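Protocatechuate decarboxylase (Klebsiella pneumoniae, PDB 5O3M) probably decarboxylates 3,4-dihydroxybenzoate (protocatechuate) to catechol as a prenylated-flavin-dependent enzyme of the UbiD family. Local coordinates at residues A[81-86]-A[154-159]; A[150-155]-A[195-200]; A[166-171]-A[191-196]; A[172-177]-A[186-191]; A[225-230]-A[282-287]. All coordinates share one frame; numbering follows the deposited sequence.

Contact 1: residues A[81-86]-A[154-159]; sequences NNIKGY and LLPAPT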
# COMPACT_ATOMS: atom_id res chain seq x y z
N ASN A 81 -2.90 6.74 -57.09
CA ASN A 81 -3.19 7.49 -58.31
C ASN A 81 -4.54 7.15 -58.93
O ASN A 81 -5.07 7.96 -59.69
CB ASN A 81 -2.11 7.24 -59.37
CG ASN A 81 -0.81 7.93 -59.06
OD1 ASN A 81 -0.79 9.01 -58.47
ND2 ASN A 81 0.29 7.32 -59.48
N ASN A 82 -5.07 5.97 -58.65
CA ASN A 82 -6.25 5.46 -59.35
C ASN A 82 -7.34 5.27 -58.29
O ASN A 82 -7.31 4.29 -57.54
CB ASN A 82 -5.92 4.17 -60.09
CG ASN A 82 -7.05 3.65 -60.95
OD1 ASN A 82 -8.19 4.14 -60.90
ND2 ASN A 82 -6.75 2.62 -61.73
N ILE A 83 -8.28 6.21 -58.25
CA ILE A 83 -9.28 6.30 -57.19
C ILE A 83 -10.63 5.96 -57.81
O ILE A 83 -11.16 6.73 -58.62
CB ILE A 83 -9.31 7.70 -56.56
CG1 ILE A 83 -7.89 8.18 -56.22
CG2 ILE A 83 -10.25 7.71 -55.34
CD1 ILE A 83 -7.18 7.39 -55.10
N LYS A 84 -11.22 4.84 -57.40
CA LYS A 84 -12.52 4.45 -57.95
C LYS A 84 -13.56 5.55 -57.71
O LYS A 84 -13.72 6.04 -56.58
CB LYS A 84 -13.00 3.14 -57.33
CG LYS A 84 -12.07 1.96 -57.55
CD LYS A 84 -12.80 0.65 -57.27
CE LYS A 84 -11.84 -0.51 -57.13
NZ LYS A 84 -12.59 -1.79 -57.09
N GLY A 85 -14.25 5.93 -58.78
CA GLY A 85 -15.26 6.97 -58.73
C GLY A 85 -14.73 8.38 -58.84
O GLY A 85 -15.55 9.32 -58.89
N TYR A 86 -13.41 8.57 -58.87
CA TYR A 86 -12.77 9.89 -58.89
C TYR A 86 -11.62 9.84 -59.89
O TYR A 86 -10.44 9.84 -59.51
CB TYR A 86 -12.28 10.29 -57.50
CG TYR A 86 -13.37 10.42 -56.45
CD1 TYR A 86 -13.81 9.31 -55.74
CD2 TYR A 86 -13.96 11.66 -56.18
CE1 TYR A 86 -14.81 9.42 -54.78
CE2 TYR A 86 -14.96 11.77 -55.22
CZ TYR A 86 -15.38 10.65 -54.52
OH TYR A 86 -16.36 10.75 -53.56
N LEU A 154 -16.70 15.86 -56.05
CA LEU A 154 -15.52 16.59 -56.48
C LEU A 154 -14.25 16.04 -55.83
O LEU A 154 -13.21 15.93 -56.49
CB LEU A 154 -15.68 18.08 -56.14
CG LEU A 154 -14.56 19.00 -56.63
CD1 LEU A 154 -14.58 19.05 -58.15
CD2 LEU A 154 -14.70 20.38 -56.03
N LEU A 155 -14.34 15.66 -54.55
CA LEU A 155 -13.20 15.30 -53.72
C LEU A 155 -13.37 13.89 -53.16
O LEU A 155 -14.44 13.58 -52.60
CB LEU A 155 -13.06 16.28 -52.54
CG LEU A 155 -12.66 17.70 -52.87
CD1 LEU A 155 -12.15 18.39 -51.62
CD2 LEU A 155 -11.59 17.65 -53.95
N PRO A 156 -12.35 13.02 -53.25
CA PRO A 156 -12.41 11.73 -52.55
C PRO A 156 -12.00 11.89 -51.09
O PRO A 156 -10.82 12.05 -50.78
CB PRO A 156 -11.41 10.87 -53.34
CG PRO A 156 -10.39 11.86 -53.82
CD PRO A 156 -11.11 13.17 -54.03
N ALA A 157 -12.99 11.88 -50.20
CA ALA A 157 -12.73 11.90 -48.77
C ALA A 157 -12.66 10.46 -48.27
O ALA A 157 -13.70 9.79 -48.22
CB ALA A 157 -13.81 12.67 -48.04
N PRO A 158 -11.49 9.94 -47.89
CA PRO A 158 -11.41 8.54 -47.46
C PRO A 158 -12.09 8.32 -46.12
O PRO A 158 -12.12 9.20 -45.26
CB PRO A 158 -9.91 8.28 -47.35
CG PRO A 158 -9.27 9.34 -48.15
CD PRO A 158 -10.16 10.54 -48.07
N THR A 159 -12.65 7.11 -45.95
CA THR A 159 -13.12 6.62 -44.65
C THR A 159 -12.11 5.61 -44.13
O THR A 159 -11.72 4.68 -44.85
CB THR A 159 -14.49 5.95 -44.73
OG1 THR A 159 -14.37 4.73 -45.48
CG2 THR A 159 -15.54 6.84 -45.39
O HOH W 1 -15.35 10.14 -51.02

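Contact 2: residues A[150-155]-A[195-200]; sequences DLRTLL and QGRDEL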
# COMPACT_ATOMS: atom_id res chain seq x y z
N ASP A 150 -20.83 19.66 -56.16
CA ASP A 150 -21.17 18.66 -55.15
C ASP A 150 -19.88 18.23 -54.47
O ASP A 150 -19.09 17.48 -55.05
CB ASP A 150 -21.91 17.47 -55.76
CG ASP A 150 -22.49 16.53 -54.69
OD1 ASP A 150 -23.44 15.79 -55.03
OD2 ASP A 150 -22.03 16.55 -53.52
N LEU A 151 -19.67 18.70 -53.24
CA LEU A 151 -18.47 18.34 -52.49
C LEU A 151 -18.20 16.84 -52.54
O LEU A 151 -17.04 16.42 -52.61
CB LEU A 151 -18.63 18.81 -51.04
CG LEU A 151 -17.41 18.77 -50.14
CD1 LEU A 151 -16.23 19.46 -50.82
CD2 LEU A 151 -17.74 19.47 -48.83
N ARG A 152 -19.25 16.02 -52.53
CA ARG A 152 -19.08 14.59 -52.35
C ARG A 152 -18.52 13.90 -53.59
O ARG A 152 -17.90 12.84 -53.47
CB ARG A 152 -20.41 13.95 -51.96
CG ARG A 152 -20.99 14.46 -50.65
CD ARG A 152 -22.47 14.14 -50.53
NE ARG A 152 -23.21 14.68 -51.67
CZ ARG A 152 -24.54 14.75 -51.74
NH1 ARG A 152 -25.30 14.30 -50.75
NH2 ARG A 152 -25.12 15.26 -52.82
N THR A 153 -18.73 14.47 -54.77
CA THR A 153 -18.19 13.90 -55.99
C THR A 153 -16.94 14.62 -56.49
O THR A 153 -16.19 14.05 -57.29
CB THR A 153 -19.24 13.91 -57.11
OG1 THR A 153 -19.56 15.27 -57.42
CG2 THR A 153 -20.50 13.20 -56.66
N LEU A 154 -16.70 15.86 -56.05
CA LEU A 154 -15.52 16.59 -56.48
C LEU A 154 -14.25 16.04 -55.83
O LEU A 154 -13.21 15.93 -56.49
CB LEU A 154 -15.68 18.08 -56.14
CG LEU A 154 -14.56 19.00 -56.63
CD1 LEU A 154 -14.58 19.05 -58.15
CD2 LEU A 154 -14.70 20.38 -56.03
N LEU A 155 -14.34 15.66 -54.55
CA LEU A 155 -13.20 15.30 -53.72
C LEU A 155 -13.37 13.89 -53.16
O LEU A 155 -14.44 13.58 -52.60
CB LEU A 155 -13.06 16.28 -52.54
CG LEU A 155 -12.66 17.70 -52.87
CD1 LEU A 155 -12.15 18.39 -51.62
CD2 LEU A 155 -11.59 17.65 -53.95
N GLN A 195 -20.70 16.07 -44.97
CA GLN A 195 -22.09 15.93 -44.55
C GLN A 195 -23.10 16.21 -45.64
O GLN A 195 -24.28 15.90 -45.45
CB GLN A 195 -22.36 16.86 -43.36
CG GLN A 195 -21.42 16.58 -42.18
CD GLN A 195 -21.75 15.27 -41.49
OE1 GLN A 195 -22.70 14.57 -41.87
NE2 GLN A 195 -20.98 14.93 -40.46
N GLY A 196 -22.69 16.77 -46.77
CA GLY A 196 -23.64 17.05 -47.83
C GLY A 196 -22.99 17.65 -49.05
O GLY A 196 -21.76 17.77 -49.15
N ARG A 197 -23.86 18.04 -49.98
CA ARG A 197 -23.45 18.69 -51.22
C ARG A 197 -22.44 19.81 -50.97
O ARG A 197 -21.55 20.04 -51.79
CB ARG A 197 -24.71 19.25 -51.90
CG ARG A 197 -24.58 19.58 -53.36
CD ARG A 197 -25.69 20.54 -53.76
NE ARG A 197 -25.41 21.89 -53.28
CZ ARG A 197 -24.91 22.86 -54.04
NH1 ARG A 197 -24.64 22.64 -55.32
NH2 ARG A 197 -24.67 24.06 -53.52
N ASP A 198 -22.57 20.50 -49.84
CA ASP A 198 -21.79 21.70 -49.58
C ASP A 198 -21.65 21.94 -48.08
O ASP A 198 -21.63 23.09 -47.62
CB ASP A 198 -22.43 22.92 -50.27
CG ASP A 198 -23.84 23.24 -49.75
OD1 ASP A 198 -24.42 22.47 -48.95
OD2 ASP A 198 -24.37 24.30 -50.15
N GLU A 199 -21.52 20.86 -47.30
CA GLU A 199 -21.41 20.98 -45.85
C GLU A 199 -20.37 20.01 -45.32
O GLU A 199 -20.18 18.91 -45.86
CB GLU A 199 -22.75 20.71 -45.15
CG GLU A 199 -23.85 21.69 -45.51
CD GLU A 199 -25.15 21.40 -44.77
OE1 GLU A 199 -25.38 20.23 -44.39
OE2 GLU A 199 -25.93 22.36 -44.57
N LEU A 200 -19.71 20.43 -44.24
CA LEU A 200 -18.79 19.61 -43.47
C LEU A 200 -19.03 19.91 -42.00
O LEU A 200 -19.20 21.07 -41.62
CB LEU A 200 -17.32 19.91 -43.80
CG LEU A 200 -16.90 19.82 -45.27
CD1 LEU A 200 -16.18 21.08 -45.66
CD2 LEU A 200 -16.00 18.61 -45.45

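Contact 3: residues A[166-171]-A[191-196]; sequences GPFFCL and RLCVQG. With 9JE (pentane-1,5-diol), chain G.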
# COMPACT_ATOMS: atom_id res chain seq x y z
N GLY A 166 -18.64 8.79 -41.44
CA GLY A 166 -18.77 9.11 -42.84
C GLY A 166 -17.40 9.41 -43.42
O GLY A 166 -16.36 9.13 -42.80
N PRO A 167 -17.36 9.97 -44.63
CA PRO A 167 -16.06 10.34 -45.22
C PRO A 167 -15.40 11.49 -44.47
O PRO A 167 -16.07 12.43 -44.03
CB PRO A 167 -16.42 10.75 -46.66
CG PRO A 167 -17.85 10.29 -46.88
CD PRO A 167 -18.49 10.21 -45.53
N PHE A 168 -14.06 11.43 -44.34
CA PHE A 168 -13.30 12.45 -43.61
C PHE A 168 -12.19 13.07 -44.44
O PHE A 168 -11.56 12.39 -45.27
CB PHE A 168 -12.66 11.86 -42.33
CG PHE A 168 -13.59 11.82 -41.14
CD1 PHE A 168 -14.51 10.78 -41.00
CD2 PHE A 168 -13.52 12.80 -40.16
CE1 PHE A 168 -15.36 10.74 -39.91
CE2 PHE A 168 -14.37 12.76 -39.05
CZ PHE A 168 -15.29 11.73 -38.94
N PHE A 169 -11.94 14.36 -44.21
CA PHE A 169 -10.63 14.96 -44.42
C PHE A 169 -9.96 15.09 -43.06
O PHE A 169 -10.53 15.69 -42.14
CB PHE A 169 -10.73 16.34 -45.08
CG PHE A 169 -11.56 16.35 -46.36
CD1 PHE A 169 -11.06 15.81 -47.53
CD2 PHE A 169 -12.82 16.92 -46.38
CE1 PHE A 169 -11.82 15.82 -48.70
CE2 PHE A 169 -13.58 16.94 -47.53
CZ PHE A 169 -13.07 16.39 -48.70
N CYS A 170 -8.77 14.51 -42.92
CA CYS A 170 -8.10 14.42 -41.62
C CYS A 170 -6.92 15.36 -41.46
O CYS A 170 -6.34 15.41 -40.37
CB CYS A 170 -7.64 12.98 -41.35
SG CYS A 170 -8.99 11.79 -41.12
N LEU A 171 -6.54 16.11 -42.48
CA LEU A 171 -5.40 17.01 -42.36
C LEU A 171 -5.77 18.41 -42.82
O LEU A 171 -5.06 19.05 -43.60
CB LEU A 171 -4.20 16.45 -43.14
CG LEU A 171 -3.38 15.38 -42.41
CD1 LEU A 171 -2.25 14.92 -43.27
CD2 LEU A 171 -2.85 15.91 -41.06
N ARG A 191 -9.85 17.62 -38.31
CA ARG A 191 -10.49 16.67 -39.20
C ARG A 191 -11.92 17.14 -39.46
O ARG A 191 -12.50 17.87 -38.64
CB ARG A 191 -10.47 15.26 -38.59
CG ARG A 191 -11.39 15.08 -37.38
CD ARG A 191 -11.18 13.71 -36.75
NE ARG A 191 -12.15 13.41 -35.70
CZ ARG A 191 -11.95 12.50 -34.74
NH1 ARG A 191 -10.81 11.81 -34.72
NH2 ARG A 191 -12.88 12.28 -33.81
N LEU A 192 -12.48 16.77 -40.61
CA LEU A 192 -13.82 17.19 -41.01
C LEU A 192 -14.55 16.05 -41.70
O LEU A 192 -13.99 15.40 -42.59
CB LEU A 192 -13.77 18.40 -41.96
CG LEU A 192 -13.01 19.65 -41.52
CD1 LEU A 192 -11.54 19.56 -41.94
CD2 LEU A 192 -13.64 20.90 -42.09
N CYS A 193 -15.81 15.81 -41.30
CA CYS A 193 -16.64 14.80 -41.93
C CYS A 193 -17.55 15.44 -42.98
O CYS A 193 -18.15 16.50 -42.74
CB CYS A 193 -17.47 14.03 -40.89
SG CYS A 193 -18.52 12.65 -41.54
N VAL A 194 -17.67 14.79 -44.14
CA VAL A 194 -18.42 15.31 -45.28
C VAL A 194 -19.90 15.01 -45.07
O VAL A 194 -20.31 13.85 -45.02
CB VAL A 194 -17.93 14.71 -46.61
CG1 VAL A 194 -18.64 15.39 -47.81
CG2 VAL A 194 -16.43 14.86 -46.74
N GLN A 195 -20.70 16.07 -44.97
CA GLN A 195 -22.09 15.93 -44.55
C GLN A 195 -23.10 16.21 -45.64
O GLN A 195 -24.28 15.90 -45.45
CB GLN A 195 -22.36 16.86 -43.36
CG GLN A 195 -21.42 16.58 -42.18
CD GLN A 195 -21.75 15.27 -41.49
OE1 GLN A 195 -22.70 14.57 -41.87
NE2 GLN A 195 -20.98 14.93 -40.46
N GLY A 196 -22.69 16.77 -46.77
CA GLY A 196 -23.64 17.05 -47.83
C GLY A 196 -22.99 17.65 -49.05
O GLY A 196 -21.76 17.77 -49.15
C02 9JE G . -3.14 17.17 -33.88
C03 9JE G . -2.71 16.51 -35.18
C04 9JE G . -3.50 15.25 -35.52
C05 9JE G . -4.50 15.44 -36.66
C06 9JE G . -5.43 14.23 -36.86
O01 9JE G . -2.04 17.18 -33.01
O07 9JE G . -6.48 14.55 -37.75

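Contact 4: residues A[172-177]-A[186-191]; sequences GLALAS and DVTIHR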
# COMPACT_ATOMS: atom_id res chain seq x y z
N GLY A 172 -6.90 18.91 -42.32
CA GLY A 172 -7.38 20.23 -42.68
C GLY A 172 -6.82 21.35 -41.81
O GLY A 172 -7.09 21.39 -40.60
N LEU A 173 -6.06 22.25 -42.41
CA LEU A 173 -5.49 23.38 -41.69
C LEU A 173 -6.41 24.59 -41.85
O LEU A 173 -6.53 25.17 -42.93
CB LEU A 173 -4.08 23.69 -42.18
CG LEU A 173 -3.34 24.77 -41.39
CD1 LEU A 173 -2.53 24.15 -40.21
CD2 LEU A 173 -2.43 25.56 -42.32
N ALA A 174 -7.08 24.96 -40.76
CA ALA A 174 -8.02 26.06 -40.76
C ALA A 174 -7.30 27.38 -40.51
O ALA A 174 -6.47 27.47 -39.60
CB ALA A 174 -9.11 25.85 -39.71
N LEU A 175 -7.59 28.37 -41.35
CA LEU A 175 -7.27 29.77 -41.08
C LEU A 175 -8.55 30.51 -40.76
O LEU A 175 -9.59 30.28 -41.39
CB LEU A 175 -6.56 30.42 -42.27
CG LEU A 175 -5.04 30.26 -42.26
CD1 LEU A 175 -4.64 28.80 -42.17
CD2 LEU A 175 -4.45 30.91 -43.49
N ALA A 176 -8.49 31.41 -39.78
CA ALA A 176 -9.67 32.14 -39.34
C ALA A 176 -9.23 33.35 -38.53
O ALA A 176 -8.11 33.40 -38.00
CB ALA A 176 -10.61 31.26 -38.52
N SER A 177 -10.13 34.33 -38.42
CA SER A 177 -9.90 35.59 -37.73
C SER A 177 -11.10 35.92 -36.85
O SER A 177 -12.22 35.46 -37.08
CB SER A 177 -9.69 36.76 -38.73
OG SER A 177 -8.79 36.42 -39.76
N ASP A 186 -5.88 32.78 -36.23
CA ASP A 186 -5.52 31.45 -35.73
C ASP A 186 -5.26 30.50 -36.89
O ASP A 186 -5.83 30.63 -37.97
CB ASP A 186 -6.61 30.87 -34.82
CG ASP A 186 -6.06 29.83 -33.85
OD1 ASP A 186 -4.84 29.86 -33.57
OD2 ASP A 186 -6.85 28.99 -33.36
N VAL A 187 -4.40 29.52 -36.63
CA VAL A 187 -4.01 28.47 -37.57
C VAL A 187 -4.06 27.16 -36.80
O VAL A 187 -3.27 26.95 -35.88
CB VAL A 187 -2.60 28.69 -38.15
CG1 VAL A 187 -2.30 27.63 -39.19
CG2 VAL A 187 -2.46 30.11 -38.71
N THR A 188 -4.95 26.26 -37.21
CA THR A 188 -5.24 25.06 -36.45
C THR A 188 -5.52 23.89 -37.39
O THR A 188 -6.02 24.07 -38.50
CB THR A 188 -6.45 25.30 -35.53
OG1 THR A 188 -7.48 25.96 -36.27
CG2 THR A 188 -6.06 26.20 -34.36
N ILE A 189 -5.17 22.68 -36.93
CA ILE A 189 -5.42 21.45 -37.69
C ILE A 189 -6.69 20.81 -37.17
O ILE A 189 -6.90 20.71 -35.95
CB ILE A 189 -4.24 20.46 -37.59
CG1 ILE A 189 -2.95 21.08 -38.13
CG2 ILE A 189 -4.52 19.19 -38.38
CD1 ILE A 189 -1.77 20.12 -38.11
N HIS A 190 -7.54 20.37 -38.09
CA HIS A 190 -8.79 19.71 -37.77
C HIS A 190 -8.98 18.53 -38.72
O HIS A 190 -8.36 18.45 -39.79
CB HIS A 190 -10.00 20.65 -37.91
CG HIS A 190 -9.93 21.89 -37.08
ND1 HIS A 190 -10.72 22.09 -35.97
CD2 HIS A 190 -9.18 23.01 -37.22
CE1 HIS A 190 -10.46 23.28 -35.45
NE2 HIS A 190 -9.53 23.86 -36.19
N ARG A 191 -9.85 17.62 -38.31
CA ARG A 191 -10.49 16.67 -39.20
C ARG A 191 -11.92 17.14 -39.46
O ARG A 191 -12.50 17.87 -38.64
CB ARG A 191 -10.47 15.26 -38.59
CG ARG A 191 -11.39 15.08 -37.38
CD ARG A 191 -11.18 13.71 -36.75
NE ARG A 191 -12.15 13.41 -35.70
CZ ARG A 191 -11.95 12.50 -34.74
NH1 ARG A 191 -10.81 11.81 -34.72
NH2 ARG A 191 -12.88 12.28 -33.81

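Contact 5: residues A[225-230]-A[282-287]; sequences PITINM and EIVIEG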
# COMPACT_ATOMS: atom_id res chain seq x y z
N PRO A 225 -16.21 33.27 -41.51
CA PRO A 225 -15.52 32.81 -42.72
C PRO A 225 -14.22 32.11 -42.37
O PRO A 225 -13.47 32.54 -41.49
CB PRO A 225 -15.28 34.10 -43.51
CG PRO A 225 -15.19 35.14 -42.45
CD PRO A 225 -16.16 34.73 -41.37
N ILE A 226 -13.94 31.03 -43.10
CA ILE A 226 -12.86 30.12 -42.77
C ILE A 226 -12.32 29.56 -44.08
O ILE A 226 -13.03 29.51 -45.09
CB ILE A 226 -13.39 29.01 -41.82
CG1 ILE A 226 -12.30 28.02 -41.43
CG2 ILE A 226 -14.56 28.28 -42.46
CD1 ILE A 226 -12.79 27.03 -40.40
N THR A 227 -11.05 29.19 -44.08
CA THR A 227 -10.49 28.35 -45.14
C THR A 227 -9.87 27.11 -44.52
O THR A 227 -9.28 27.17 -43.43
CB THR A 227 -9.44 29.09 -46.01
OG1 THR A 227 -8.37 29.57 -45.20
CG2 THR A 227 -10.08 30.24 -46.80
N ILE A 228 -10.01 25.99 -45.23
CA ILE A 228 -9.46 24.71 -44.82
C ILE A 228 -8.43 24.32 -45.87
O ILE A 228 -8.80 24.02 -47.01
CB ILE A 228 -10.54 23.63 -44.70
CG1 ILE A 228 -11.73 24.12 -43.84
CG2 ILE A 228 -9.93 22.33 -44.21
CD1 ILE A 228 -11.41 24.33 -42.36
N ASN A 229 -7.16 24.32 -45.50
CA ASN A 229 -6.06 24.12 -46.44
C ASN A 229 -5.47 22.73 -46.27
O ASN A 229 -5.10 22.34 -45.16
CB ASN A 229 -4.99 25.20 -46.24
CG ASN A 229 -5.55 26.61 -46.39
OD1 ASN A 229 -5.41 27.23 -47.44
ND2 ASN A 229 -6.16 27.13 -45.33
N MET A 230 -5.36 21.98 -47.36
CA MET A 230 -4.91 20.59 -47.32
C MET A 230 -3.89 20.34 -48.42
O MET A 230 -4.03 20.85 -49.53
CB MET A 230 -6.09 19.64 -47.49
CG MET A 230 -7.25 19.95 -46.55
SD MET A 230 -8.58 18.75 -46.74
CE MET A 230 -9.18 19.20 -48.36
N GLU A 282 -2.42 22.29 -51.99
CA GLU A 282 -3.01 21.45 -53.03
C GLU A 282 -4.49 21.76 -53.19
O GLU A 282 -4.97 21.99 -54.31
CB GLU A 282 -2.81 19.97 -52.70
CG GLU A 282 -1.38 19.45 -52.86
CD GLU A 282 -0.89 19.44 -54.32
OE1 GLU A 282 -1.71 19.19 -55.24
OE2 GLU A 282 0.32 19.67 -54.53
N ILE A 283 -5.23 21.79 -52.09
CA ILE A 283 -6.69 21.92 -52.09
C ILE A 283 -7.08 22.92 -51.01
O ILE A 283 -6.54 22.89 -49.90
CB ILE A 283 -7.38 20.55 -51.84
CG1 ILE A 283 -7.00 19.55 -52.93
CG2 ILE A 283 -8.91 20.70 -51.72
CD1 ILE A 283 -7.68 18.21 -52.79
N VAL A 284 -8.03 23.81 -51.33
CA VAL A 284 -8.56 24.78 -50.36
C VAL A 284 -10.08 24.71 -50.37
O VAL A 284 -10.71 24.94 -51.41
CB VAL A 284 -8.10 26.21 -50.66
CG1 VAL A 284 -8.76 27.20 -49.69
CG2 VAL A 284 -6.57 26.30 -50.57
N ILE A 285 -10.68 24.42 -49.22
CA ILE A 285 -12.12 24.54 -49.03
C ILE A 285 -12.41 25.87 -48.35
O ILE A 285 -11.97 26.11 -47.22
CB ILE A 285 -12.68 23.36 -48.22
CG1 ILE A 285 -12.37 22.04 -48.91
CG2 ILE A 285 -14.17 23.50 -48.08
CD1 ILE A 285 -12.41 20.82 -47.99
N GLU A 286 -13.12 26.76 -49.05
CA GLU A 286 -13.56 28.04 -48.50
C GLU A 286 -15.01 27.91 -48.05
O GLU A 286 -15.84 27.37 -48.78
CB GLU A 286 -13.42 29.16 -49.54
CG GLU A 286 -12.05 29.24 -50.23
CD GLU A 286 -11.86 30.49 -51.09
OE1 GLU A 286 -12.84 31.26 -51.27
OE2 GLU A 286 -10.73 30.71 -51.60
N GLY A 287 -15.30 28.39 -46.85
CA GLY A 287 -16.66 28.35 -46.36
C GLY A 287 -16.85 29.26 -45.17
O GLY A 287 -16.00 30.09 -44.85

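Contact 1: residues A[81-86]-A[154-159]
Tyr86 lays one face of its ring on Pro156, and this CH-pi contact carries most of the meeting between two loops. Pro156 CB stands 3.7 Å from the centroid of the Tyr86 ring, only 11° off the ring normal. CG is anti to the tyrosine's own carbonyl carbon (chi1 -62°), which sets the ring over the proline. Toward the hydroxyl end, Tyr86 CE2 comes to 3.2 Å from Leu155 O, the carbonyl meeting the ring obliquely. The apolar part is small: Ile83 CG2 touches Pro156 CB at 3.9 Å, the two side chains crossing at about a right angle. Polar links concern the phenol. Tyr86 OH is hydrogen-bonded to Arg152 O and also accepts a hydrogen bond from a water, 2.8 Å from Tyr86 OH; that water also donates to Ala157 O over 3.3 Å. A type II turn from Ile83 to Tyr86, closed by Tyr86 N to Ile83 O at 2.9 Å, brings both touching residues to the same side. The loop between strands 77-80 and 91-93 thus meets the chain leaving helix 151-154, with Ile91 of strand 91-93 against both Ile83 and Pro156.

Contact 2: residues A[150-155]-A[195-200]
The capped N terminus of helix 151-154 meets the turn joining strands 185-196 and 199-202, and a backbone bond joins them directly: Leu151 N donates to Arg197 O at 2.7 Å, with an N-H...O angle of 164°. Asp150 is the N-cap. Its OD2 accepts from Arg152 N at 3.0 Å, the donor lying above the carboxylate plane, and also takes Arg152 NE on its syn lone pair at 2.9 Å. Arg152 NH2 reaches Asp150 OD1 at 2.8 Å, making a side-on, two-pronged salt bridge that fixes the guanidinium's rotation. A bend in the arginine chain (chi3 -57°) folds the group back to the Asp150 carboxylate and lays one face on the turn, where Arg197 N sits 3.7 Å above the guanidinium plane of Arg152. Such an N-cap ties up one of the first amides of the helix, while Leu151 N is satisfied by the turn. Asp150 OD2 lies 3.4 Å from Arg197 CA. Arg197 sends its own guanidinium away, NH2 bonding to Ala144 O and, weakly, to Asp198 OD2. Leu151 CD2 packs on Leu200 CG at 3.7 Å, their side chains crossing near a right angle, and both leucines touch Val326 of strand 323-331.

Contact 3: residues A[166-171]-A[191-196]
Strands 168-171 and 191-196 run antiparallel, their axes 4.6 Å apart at closest approach, with Phe169 and Leu192 a hydrogen-bonded pair and Phe168 and Cys193 a non-hydrogen-bonded one. Phe169 N gives to Leu192 O at 2.8 Å and Leu192 N returns to Phe169 O at 2.7 Å; Val194 N to Pro167 O extends the pairing. On the face carrying Phe168 and Cys193, the cysteine lies over the aromatic ring: Cys193 CB is 3.9 Å from the Phe168 centroid, offset toward the rim. The sulfur is also over this face, a sulfur-aromatic contact with Cys193 SG 4.4 Å from the Phe168 centroid. With SG anti to the backbone N of Cys193 (chi1 -177°), the thiol reaches back to Gly166 CA at 3.8 Å. The extended Arg191 chain passes obliquely by the same ring, its CD 4.0 Å from Phe168 CE2, before its guanidinium forms a salt bridge with Glu309. Phe169, on the other face, meets Val194 CG2 with its CE2 at 3.6 Å. Farther along, Cys170 O accepts a hydrogen bond from O07 of pentane-1,5-diol. Strand 199-202 lies beside strand 185-196, and strand 224-230 beside strand 168-177, so the pair occupies the interior of the sheet.

Contact 4: residues A[172-177]-A[186-191]
Leu173 provides the tight part of this hairpin contact, its CD1 meeting Val187 CG1 at 3.6 Å and Ile189 CG1 at 3.7 Å. CG of Leu173 stands anti to its backbone N (chi1 -174°), which leans the branched end across to the facing strand. Ile189 is partly exposed and lies close to the bound pentane-1,5-diol. On the opposite face the cross-strand groups are smaller and touch less: Ala174 CB meets His190 CD2 at 3.8 Å, the methyl coming obliquely to the imidazole. That ring is fixed by its own strand and beyond, since Thr188 OG1 and His190 NE2 share a hydrogen bond of 2.9 Å lying in the ring plane, and His190 ND1 is bonded to Phe203 O. The looser end is near the loop that joins the two strands. Leu175 lies side by side with Val187 there, Leu175 CD1 being 4.0 Å from Val187 CG1, and the Asp186 carboxylate leads away to a salt bridge with Arg208. The backbone bonds vary too: Ala174 N to Thr188 O is 2.7 Å, whereas Ala176 N to Asp186 O is weak at 3.3 Å. Helix 209-219 covers the alanine face through Ile210, helix 234-240 packs on Leu173 and Ile189, and strand 224-230 borders strand 168-177.

Contact 5: residues A[225-230]-A[282-287]
A bend at the end of Met230 (chi3 -69°), after CG set anti to its carbonyl carbon, carries CE across to strand 283-287. Met230 CE lies 3.7 Å from Ile283 CG2 and 3.6 Å from Ile285 CD1, bridging two isoleucines that point to one face. Ile228 joins them through its CB, 4.1 Å from Ile285 CB. On the other face Asn229 and Val284 lie side by side, Asn229 OD1 touching Val284 CG2 at 3.5 Å. The amide is held at both ends: Asn229 ND2 donates to Thr227 OG1 over 3.3 Å, tilted 17° from the amide plane, and to Leu173 O, while OD1 accepts from Ile278 N. Thr227 OG1 is itself hydrogen-bonded to Lys276 O. Thr227 CG2 runs beside Glu286 CG, whose carboxylate accepts from Val271 N and Ser272 N. Three reciprocal pairs of backbone bonds unite the strands, at Ile226 with Gly287, Ile228 with Ile285 and Met230 with Ile283; the straightest, Gly287 N to Ile226 O, spans 3.1 Å at 177°. Val326 and Leu200 touch Ile285 on the isoleucine face. The pairing ends in a classic beta bulge, with Glu282 and Ile283 both facing Met230, within the antiparallel sheet of the central, Rift-related part of this UbiD-family chain.

From the N terminus, contact 1 comes first, closing the long loop from 81-86 to 154-159 and tying the region of strands 77-80 and 91-93 to the chain between helix 151-154 and strand 168-177. Contact 2 opens on the stretch where contact 1 ends, sharing Leu154 and Leu155. Contact 3 opens later but ends on the same stretch as contact 2, sharing Gln195 and Gly196; contact 4 is nested inside both, along the same hairpin as contact 3. Contact 5 follows in series, bringing 282-287 back to 225-230. Strand 224-230 lies beside strand 168-177, so contacts 4 and 5 adjoin through backbone bonds, while Phe169, Leu200, Leu155 and Ile285 pack contacts 2, 3 and 5 together.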